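Adhesion and penetration protein autotransporter (Haemophilus influenzae, PDB 3SYJ) is probably a serine protease whose secreted passenger domain promotes adherence to and invasion of host cells, and bacterial aggregation through self-association. Local coordinates at residues 280-285 and 338-343; 267-272 and 300-305. One frame throughout, in Å; residues are numbered along the deposited sequence.

Contact 1 (280-285 and 338-343); sequences YTISGN and ETLYFM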
ATOM      1  N   TYR A 280     -44.324  57.101  -0.404  1.00 18.69           N
ATOM      2  CA  TYR A 280     -44.095  58.280  -1.225  1.00 20.54           C
ATOM      3  C   TYR A 280     -44.618  58.033  -2.630  1.00 20.99           C
ATOM      4  O   TYR A 280     -44.510  56.921  -3.149  1.00 23.64           O
ATOM      5  CB  TYR A 280     -42.599  58.619  -1.239  1.00 17.40           C
ATOM      6  CG  TYR A 280     -42.026  58.679   0.154  1.00 17.64           C
ATOM      7  CD1 TYR A 280     -42.054  59.858   0.890  1.00 20.47           C
ATOM      8  CD2 TYR A 280     -41.495  57.549   0.752  1.00 18.47           C
ATOM      9  CE1 TYR A 280     -41.554  59.908   2.180  1.00 19.58           C
ATOM     10  CE2 TYR A 280     -40.997  57.592   2.046  1.00 19.40           C
ATOM     11  CZ  TYR A 280     -41.033  58.769   2.753  1.00 20.09           C
ATOM     12  OH  TYR A 280     -40.531  58.797   4.035  1.00 22.42           O
ATOM     13  N   THR A 281     -45.208  59.058  -3.233  1.00 16.45           N
ATOM     14  CA  THR A 281     -45.698  58.951  -4.601  1.00 22.53           C
ATOM     15  C   THR A 281     -45.075  60.056  -5.443  1.00 25.06           C
ATOM     16  O   THR A 281     -45.113  61.231  -5.071  1.00 24.31           O
ATOM     17  CB  THR A 281     -47.236  59.044  -4.683  1.00 23.23           C
ATOM     18  OG1 THR A 281     -47.827  58.167  -3.716  1.00 24.22           O
ATOM     19  CG2 THR A 281     -47.717  58.653  -6.071  1.00 21.60           C
ATOM     20  N   ILE A 282     -44.497  59.673  -6.574  1.00 21.40           N
ATOM     21  CA  ILE A 282     -43.735  60.607  -7.390  1.00 22.04           C
ATOM     22  C   ILE A 282     -44.341  60.756  -8.774  1.00 22.17           C
ATOM     23  O   ILE A 282     -44.794  59.785  -9.381  1.00 20.72           O
ATOM     24  CB  ILE A 282     -42.249  60.167  -7.517  1.00 24.73           C
ATOM     25  CG1 ILE A 282     -41.412  61.245  -8.212  1.00 22.98           C
ATOM     26  CG2 ILE A 282     -42.132  58.846  -8.262  1.00 19.75           C
ATOM     27  CD1 ILE A 282     -39.909  61.031  -8.082  1.00 22.48           C
ATOM     28  N   SER A 283     -44.354  61.987  -9.267  1.00 21.40           N
ATOM     29  CA  SER A 283     -44.780  62.247 -10.630  1.00 25.22           C
ATOM     30  C   SER A 283     -44.044  63.472 -11.149  1.00 25.20           C
ATOM     31  O   SER A 283     -43.491  64.250 -10.369  1.00 25.44           O
ATOM     32  CB  SER A 283     -46.288  62.477 -10.675  1.00 27.04           C
ATOM     33  OG  SER A 283     -46.656  63.528  -9.802  1.00 26.69           O
ATOM     34  N   GLY A 284     -44.034  63.652 -12.463  1.00 24.98           N
ATOM     35  CA  GLY A 284     -43.452  64.853 -13.030  1.00 28.86           C
ATOM     36  C   GLY A 284     -43.878  65.080 -14.460  1.00 32.10           C
ATOM     37  O   GLY A 284     -44.661  64.309 -15.010  1.00 36.17           O
ATOM     38  N   ASN A 285     -43.376  66.145 -15.072  1.00 33.65           N
ATOM     39  CA  ASN A 285     -43.613  66.350 -16.495  1.00 37.38           C
ATOM     40  C   ASN A 285     -42.418  66.936 -17.233  1.00 40.20           C
ATOM     41  O   ASN A 285     -41.425  67.339 -16.626  1.00 38.13           O
ATOM     42  CB  ASN A 285     -44.845  67.215 -16.736  1.00 44.70           C
ATOM     43  CG  ASN A 285     -44.582  68.671 -16.474  1.00 45.85           C
ATOM     44  OD1 ASN A 285     -44.451  69.466 -17.407  1.00 52.97           O
ATOM     45  ND2 ASN A 285     -44.484  69.034 -15.200  1.00 39.95           N
ATOM     46  N   GLU A 338     -32.660  67.238  -9.788  1.00 21.32           N
ATOM     47  CA  GLU A 338     -32.020  67.126  -8.485  1.00 20.76           C
ATOM     48  C   GLU A 338     -31.932  65.664  -8.038  1.00 22.68           C
ATOM     49  O   GLU A 338     -32.705  64.814  -8.478  1.00 21.03           O
ATOM     50  CB  GLU A 338     -32.767  67.955  -7.440  1.00 26.58           C
ATOM     51  CG  GLU A 338     -34.226  67.552  -7.235  1.00 27.53           C
ATOM     52  CD  GLU A 338     -34.898  68.330  -6.114  1.00 31.34           C
ATOM     53  OE1 GLU A 338     -34.476  68.178  -4.951  1.00 32.95           O
ATOM     54  OE2 GLU A 338     -35.850  69.090  -6.393  1.00 32.07           O
ATOM     55  N   THR A 339     -30.975  65.376  -7.169  1.00 21.10           N
ATOM     56  CA  THR A 339     -30.821  64.038  -6.619  1.00 23.40           C
ATOM     57  C   THR A 339     -31.702  63.892  -5.377  1.00 22.36           C
ATOM     58  O   THR A 339     -31.861  64.834  -4.607  1.00 24.45           O
ATOM     59  CB  THR A 339     -29.342  63.754  -6.308  1.00 21.39           C
ATOM     60  OG1 THR A 339     -28.635  63.605  -7.545  1.00 20.27           O
ATOM     61  CG2 THR A 339     -29.179  62.486  -5.477  1.00 23.70           C
ATOM     62  N   LEU A 340     -32.300  62.719  -5.198  1.00 18.44           N
ATOM     63  CA  LEU A 340     -33.233  62.519  -4.095  1.00 19.76           C
ATOM     64  C   LEU A 340     -32.681  61.509  -3.116  1.00 18.61           C
ATOM     65  O   LEU A 340     -31.989  60.573  -3.509  1.00 19.50           O
ATOM     66  CB  LEU A 340     -34.584  62.038  -4.611  1.00 17.91           C
ATOM     67  CG  LEU A 340     -35.296  62.945  -5.608  1.00 20.85           C
ATOM     68  CD1 LEU A 340     -36.431  62.168  -6.254  1.00 15.75           C
ATOM     69  CD2 LEU A 340     -35.804  64.222  -4.946  1.00 16.17           C
ATOM     70  N   TYR A 341     -32.993  61.701  -1.840  1.00 18.16           N
ATOM     71  CA  TYR A 341     -32.507  60.811  -0.791  1.00 21.94           C
ATOM     72  C   TYR A 341     -33.681  60.284   0.021  1.00 22.94           C
ATOM     73  O   TYR A 341     -34.411  61.054   0.644  1.00 22.00           O
ATOM     74  CB  TYR A 341     -31.499  61.529   0.119  1.00 21.26           C
ATOM     75  CG  TYR A 341     -30.954  60.670   1.245  1.00 28.47           C
ATOM     76  CD1 TYR A 341     -29.950  59.735   1.012  1.00 34.23           C
ATOM     77  CD2 TYR A 341     -31.439  60.798   2.543  1.00 29.65           C
ATOM     78  CE1 TYR A 341     -29.452  58.944   2.043  1.00 38.50           C
ATOM     79  CE2 TYR A 341     -30.944  60.016   3.579  1.00 29.98           C
ATOM     80  CZ  TYR A 341     -29.955  59.089   3.324  1.00 43.13           C
ATOM     81  OH  TYR A 341     -29.463  58.311   4.355  1.00 51.65           O
ATOM     82  N   PHE A 342     -33.859  58.967  -0.004  1.00 19.82           N
ATOM     83  CA  PHE A 342     -34.955  58.315   0.692  1.00 19.56           C
ATOM     84  C   PHE A 342     -34.395  57.456   1.808  1.00 20.36           C
ATOM     85  O   PHE A 342     -33.549  56.589   1.576  1.00 19.43           O
ATOM     86  CB  PHE A 342     -35.725  57.394  -0.252  1.00 20.35           C
ATOM     87  CG  PHE A 342     -36.516  58.106  -1.318  1.00 21.03           C
ATOM     88  CD1 PHE A 342     -37.841  58.450  -1.104  1.00 24.45           C
ATOM     89  CD2 PHE A 342     -35.953  58.375  -2.557  1.00 20.42           C
ATOM     90  CE1 PHE A 342     -38.584  59.080  -2.097  1.00 25.54           C
ATOM     91  CE2 PHE A 342     -36.685  59.011  -3.555  1.00 19.57           C
ATOM     92  CZ  PHE A 342     -38.003  59.361  -3.324  1.00 23.48           C
ATOM     93  N   MET A 343     -34.885  57.687   3.017  1.00 20.86           N
ATOM     94  CA  MET A 343     -34.513  56.871   4.158  1.00 22.73           C
ATOM     95  C   MET A 343     -35.758  56.286   4.834  1.00 20.32           C
ATOM     96  O   MET A 343     -36.786  56.950   4.922  1.00 21.79           O
ATOM     97  CB  MET A 343     -33.721  57.709   5.156  1.00 20.65           C
ATOM     98  CG  MET A 343     -33.146  56.912   6.314  1.00 32.05           C
ATOM     99  SD  MET A 343     -32.689  57.981   7.692  1.00 51.73           S
ATOM    100  CE  MET A 343     -32.300  59.509   6.830  1.00 31.28           C
TER
HETATM  101  O   HOH W   1     -39.453  56.721   5.184  1.00 19.74           O
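Tyr280 OH reaches the backbone of Met343 through a water. The phenol gives its proton to water 1, with the water oxygen 2.6 Å from Tyr280 OH and lying in the ring plane. The same water donates to Met343 O at 2.7 Å from the water oxygen. Tyr280 OH also hydrogen-bonds with Thr273 OG1, so a hydroxyl at the end of a largely buried side chain is held by two partners. Tyrosine suits this place because its ring lines the interior while its hydroxyl reaches Thr273 and the water.

Behind the hydroxyl the contact is apolar. Phe342 turns an edge toward one face of Tyr280 in a T-shaped pair, the centroids 5.7 Å apart and the planes at 69°. The two side chains slide past each other in opposite directions: Phe342 CE1 comes 4.1 Å from Tyr280 CB, near the root of the tyrosine, and Phe342 CD1 lies over the rim of its ring. Farther along, Ile282 and Leu340 meet tip to tip, Ile282 CD1 being 4.1 Å from Leu340 CD1. With CG1 anti to the backbone N (chi1 -172°) and the chain beyond it extended, Ile282 spends its full length on this reach. Ile292 touches Ile282, Leu340 and Phe342, and Phe365 on the neighbouring turn meets the Phe342 ring.

The strand axes pass 11.4 Å apart and run nearly antiparallel, a separation bridged mainly by side chains. Inward-facing apolar side chains, stacked from turn to turn, are characteristic of the right-handed beta-helix of autotransporter passenger domains.

Contact 2 (267-272 and 300-305); sequences LHTSLY and SEIKIT
Ile302 presents its two branches to different residues of the facing strand, and their orientations differ. The CG2 branch meets Thr269: Ile302 CG2 lies 4.2 Å from Thr269 CG2, each methyl leaning obliquely toward the other. Both methyls stand anti to their own backbone N. In Thr269 this places OG1 on a separate branch (chi1 -64°), where it hydrogen-bonds with Glu338 OE1, so threonine offers carbon to Ile302 and oxygen to the carboxylate from a single beta carbon.

The other branch meets Leu271 differently. The CG-CD2 bond of Leu271 points broadly at Ile302, bringing Leu271 CD2 within 4.3 Å of Ile302 CD1. The CG1-CD1 bond of Ile302, however, lies across that approach, so the leucine methyl meets the flank of CD1. The side chain of Leu271 leaves its strand at roughly a right angle, and only its end turns to Ile302; a long, forked side chain suits such a place. Leu271 also packs inward against Tyr280, Ile292 and Phe342.

At the more open end, water 2 joins the two segments, lying 3.2 Å from His268 NE2 and donating a long bond to Lys303 O, 3.3 Å from the water oxygen. Glu338 adds a second tie, since its other oxygen, OE2, accepts from Thr305 N.

Strand 269-272 is the outermost strand of a parallel sheet, whereas 301-308 pairs antiparallel with 289-294. Closing the end of the parallel coils with antiparallel strands and a few apolar branches is consistent with a cap on the beta-helix of this passenger domain.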
ATOM      1  N   LEU A 267     -28.347  68.052  -4.176  1.00 30.70           N
ATOM      2  CA  LEU A 267     -28.960  67.033  -3.331  1.00 32.60           C
ATOM      3  C   LEU A 267     -29.394  67.662  -2.019  1.00 39.00           C
ATOM      4  O   LEU A 267     -28.608  67.743  -1.071  1.00 35.91           O
ATOM      5  CB  LEU A 267     -27.981  65.879  -3.074  1.00 30.35           C
ATOM      6  CG  LEU A 267     -28.386  64.749  -2.115  1.00 36.94           C
ATOM      7  CD1 LEU A 267     -29.879  64.454  -2.190  1.00 33.63           C
ATOM      8  CD2 LEU A 267     -27.565  63.469  -2.356  1.00 28.60           C
ATOM      9  N   HIS A 268     -30.649  68.102  -1.972  1.00 37.23           N
ATOM     10  CA  HIS A 268     -31.171  68.851  -0.834  1.00 38.16           C
ATOM     11  C   HIS A 268     -32.534  68.333  -0.356  1.00 37.52           C
ATOM     12  O   HIS A 268     -33.071  68.804   0.646  1.00 45.10           O
ATOM     13  CB  HIS A 268     -31.274  70.338  -1.195  1.00 31.96           C
ATOM     14  CG  HIS A 268     -32.144  70.609  -2.384  1.00 42.55           C
ATOM     15  ND1 HIS A 268     -31.734  70.364  -3.678  1.00 39.25           N
ATOM     16  CD2 HIS A 268     -33.406  71.099  -2.475  1.00 40.50           C
ATOM     17  CE1 HIS A 268     -32.703  70.693  -4.516  1.00 41.55           C
ATOM     18  NE2 HIS A 268     -33.728  71.141  -3.811  1.00 44.01           N
ATOM     19  N   THR A 269     -33.095  67.369  -1.070  1.00 30.45           N
ATOM     20  CA  THR A 269     -34.395  66.827  -0.706  1.00 34.47           C
ATOM     21  C   THR A 269     -34.247  65.453  -0.054  1.00 34.47           C
ATOM     22  O   THR A 269     -33.898  64.477  -0.724  1.00 31.17           O
ATOM     23  CB  THR A 269     -35.338  66.737  -1.936  1.00 35.23           C
ATOM     24  OG1 THR A 269     -35.613  68.051  -2.437  1.00 33.62           O
ATOM     25  CG2 THR A 269     -36.648  66.073  -1.566  1.00 31.51           C
ATOM     26  N   SER A 270     -34.500  65.386   1.253  1.00 30.04           N
ATOM     27  CA  SER A 270     -34.487  64.121   1.989  1.00 29.22           C
ATOM     28  C   SER A 270     -35.898  63.702   2.361  1.00 29.59           C
ATOM     29  O   SER A 270     -36.615  64.427   3.048  1.00 34.32           O
ATOM     30  CB  SER A 270     -33.659  64.228   3.268  1.00 32.13           C
ATOM     31  OG  SER A 270     -32.276  64.136   2.994  1.00 43.41           O
ATOM     32  N   LEU A 271     -36.295  62.522   1.914  1.00 28.38           N
ATOM     33  CA  LEU A 271     -37.607  62.005   2.246  1.00 25.07           C
ATOM     34  C   LEU A 271     -37.469  61.027   3.393  1.00 26.84           C
ATOM     35  O   LEU A 271     -36.648  60.108   3.352  1.00 25.42           O
ATOM     36  CB  LEU A 271     -38.238  61.374   1.013  1.00 23.73           C
ATOM     37  CG  LEU A 271     -38.287  62.497  -0.028  1.00 24.78           C
ATOM     38  CD1 LEU A 271     -37.627  62.112  -1.338  1.00 23.45           C
ATOM     39  CD2 LEU A 271     -39.702  63.012  -0.230  1.00 25.99           C
ATOM     40  N   TYR A 272     -38.252  61.258   4.438  1.00 23.59           N
ATOM     41  CA  TYR A 272     -38.143  60.478   5.655  1.00 25.80           C
ATOM     42  C   TYR A 272     -39.448  60.511   6.435  1.00 30.65           C
ATOM     43  O   TYR A 272     -40.104  61.551   6.537  1.00 32.91           O
ATOM     44  CB  TYR A 272     -37.003  61.014   6.518  1.00 26.16           C
ATOM     45  CG  TYR A 272     -36.847  60.303   7.834  1.00 30.44           C
ATOM     46  CD1 TYR A 272     -36.537  58.951   7.877  1.00 31.90           C
ATOM     47  CD2 TYR A 272     -36.998  60.983   9.037  1.00 31.52           C
ATOM     48  CE1 TYR A 272     -36.387  58.289   9.082  1.00 30.21           C
ATOM     49  CE2 TYR A 272     -36.846  60.333  10.245  1.00 37.78           C
ATOM     50  CZ  TYR A 272     -36.540  58.981  10.260  1.00 40.39           C
ATOM     51  OH  TYR A 272     -36.390  58.319  11.460  1.00 46.55           O
ATOM     52  N   SER A 300     -47.596  67.365   2.962  1.00 52.54           N
ATOM     53  CA  SER A 300     -47.890  66.161   2.269  1.00 49.01           C
ATOM     54  C   SER A 300     -47.184  66.214   0.937  1.00 42.39           C
ATOM     55  O   SER A 300     -46.718  65.221   0.450  1.00 33.83           O
ATOM     56  CB  SER A 300     -49.399  66.016   2.114  1.00 45.68           C
ATOM     57  OG  SER A 300     -49.949  67.122   1.473  1.00 51.54           O
ATOM     58  N   GLU A 301     -47.117  67.395   0.353  1.00 37.46           N
ATOM     59  CA  GLU A 301     -46.499  67.465  -0.969  1.00 41.99           C
ATOM     60  C   GLU A 301     -45.162  68.222  -1.014  1.00 42.83           C
ATOM     61  O   GLU A 301     -45.013  69.289  -0.416  1.00 42.59           O
ATOM     62  CB  GLU A 301     -47.483  68.042  -1.992  1.00 41.73           C
ATOM     63  CG  GLU A 301     -46.849  68.410  -3.329  1.00 49.07           C
ATOM     64  CD  GLU A 301     -47.874  68.497  -4.454  1.00 61.98           C
ATOM     65  OE1 GLU A 301     -48.920  67.814  -4.346  1.00 63.04           O
ATOM     66  OE2 GLU A 301     -47.636  69.238  -5.442  1.00 51.85           O
ATOM     67  N   ILE A 302     -44.201  67.657  -1.741  1.00 36.58           N
ATOM     68  CA  ILE A 302     -42.877  68.258  -1.904  1.00 32.82           C
ATOM     69  C   ILE A 302     -42.569  68.465  -3.386  1.00 31.87           C
ATOM     70  O   ILE A 302     -42.627  67.516  -4.162  1.00 30.98           O
ATOM     71  CB  ILE A 302     -41.770  67.357  -1.320  1.00 33.73           C
ATOM     72  CG1 ILE A 302     -42.007  67.090   0.171  1.00 40.23           C
ATOM     73  CG2 ILE A 302     -40.406  67.982  -1.538  1.00 32.72           C
ATOM     74  CD1 ILE A 302     -42.839  65.844   0.467  1.00 41.34           C
ATOM     75  N   LYS A 303     -42.244  69.694  -3.781  1.00 33.83           N
ATOM     76  CA  LYS A 303     -41.918  69.973  -5.180  1.00 29.39           C
ATOM     77  C   LYS A 303     -40.491  69.522  -5.473  1.00 30.10           C
ATOM     78  O   LYS A 303     -39.597  69.750  -4.666  1.00 35.13           O
ATOM     79  CB  LYS A 303     -42.046  71.470  -5.482  1.00 32.23           C
ATOM     80  CG  LYS A 303     -43.473  72.006  -5.572  1.00 41.83           C
ATOM     81  CD  LYS A 303     -44.309  71.284  -6.641  1.00 50.75           C
ATOM     82  CE  LYS A 303     -43.699  71.372  -8.053  1.00 53.33           C
ATOM     83  NZ  LYS A 303     -43.870  72.702  -8.731  1.00 55.27           N
ATOM     84  N   ILE A 304     -40.270  68.893  -6.621  1.00 27.47           N
ATOM     85  CA  ILE A 304     -38.917  68.517  -7.027  1.00 26.26           C
ATOM     86  C   ILE A 304     -38.630  68.945  -8.472  1.00 27.34           C
ATOM     87  O   ILE A 304     -39.555  69.190  -9.245  1.00 26.39           O
ATOM     88  CB  ILE A 304     -38.683  67.007  -6.883  1.00 20.30           C
ATOM     89  CG1 ILE A 304     -39.579  66.235  -7.850  1.00 22.06           C
ATOM     90  CG2 ILE A 304     -38.929  66.573  -5.454  1.00 27.33           C
ATOM     91  CD1 ILE A 304     -39.403  64.730  -7.804  1.00 21.90           C
ATOM     92  N   THR A 305     -37.350  69.037  -8.830  1.00 25.67           N
ATOM     93  CA  THR A 305     -36.971  69.413 -10.195  1.00 28.45           C
ATOM     94  C   THR A 305     -36.392  68.229 -10.951  1.00 25.21           C
ATOM     95  O   THR A 305     -35.650  67.427 -10.385  1.00 20.50           O
ATOM     96  CB  THR A 305     -35.962  70.575 -10.219  1.00 29.64           C
ATOM     97  OG1 THR A 305     -34.757  70.182  -9.544  1.00 30.75           O
ATOM     98  CG2 THR A 305     -36.546  71.794  -9.531  1.00 31.67           C
TER
HETATM   99  O   HOH W   2     -36.637  71.093  -5.156  1.00 34.65           O

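How the contacts relate
Both contacts lie at the start of the beta-helix, their centres about 6 Å apart, and their segments alternate along the chain. Strands 269-272 and 340-343 are parallel neighbours in one sheet, so each contact joins that sheet to a different strand of the antiparallel group: contact 1 to 279-285, contact 2 to 301-308. Leu271 N bonds to Tyr341 O at 2.7 Å between them. Contact 1 is buried and combines rings with aliphatic tips; contact 2, partly buried, relies on branched aliphatic side chains and a threonine methyl. Each has a bridging water, at a tyrosine hydroxyl and at the exposed His268 respectively. Glu338 belongs to contact 1 but does its polar work in contact 2.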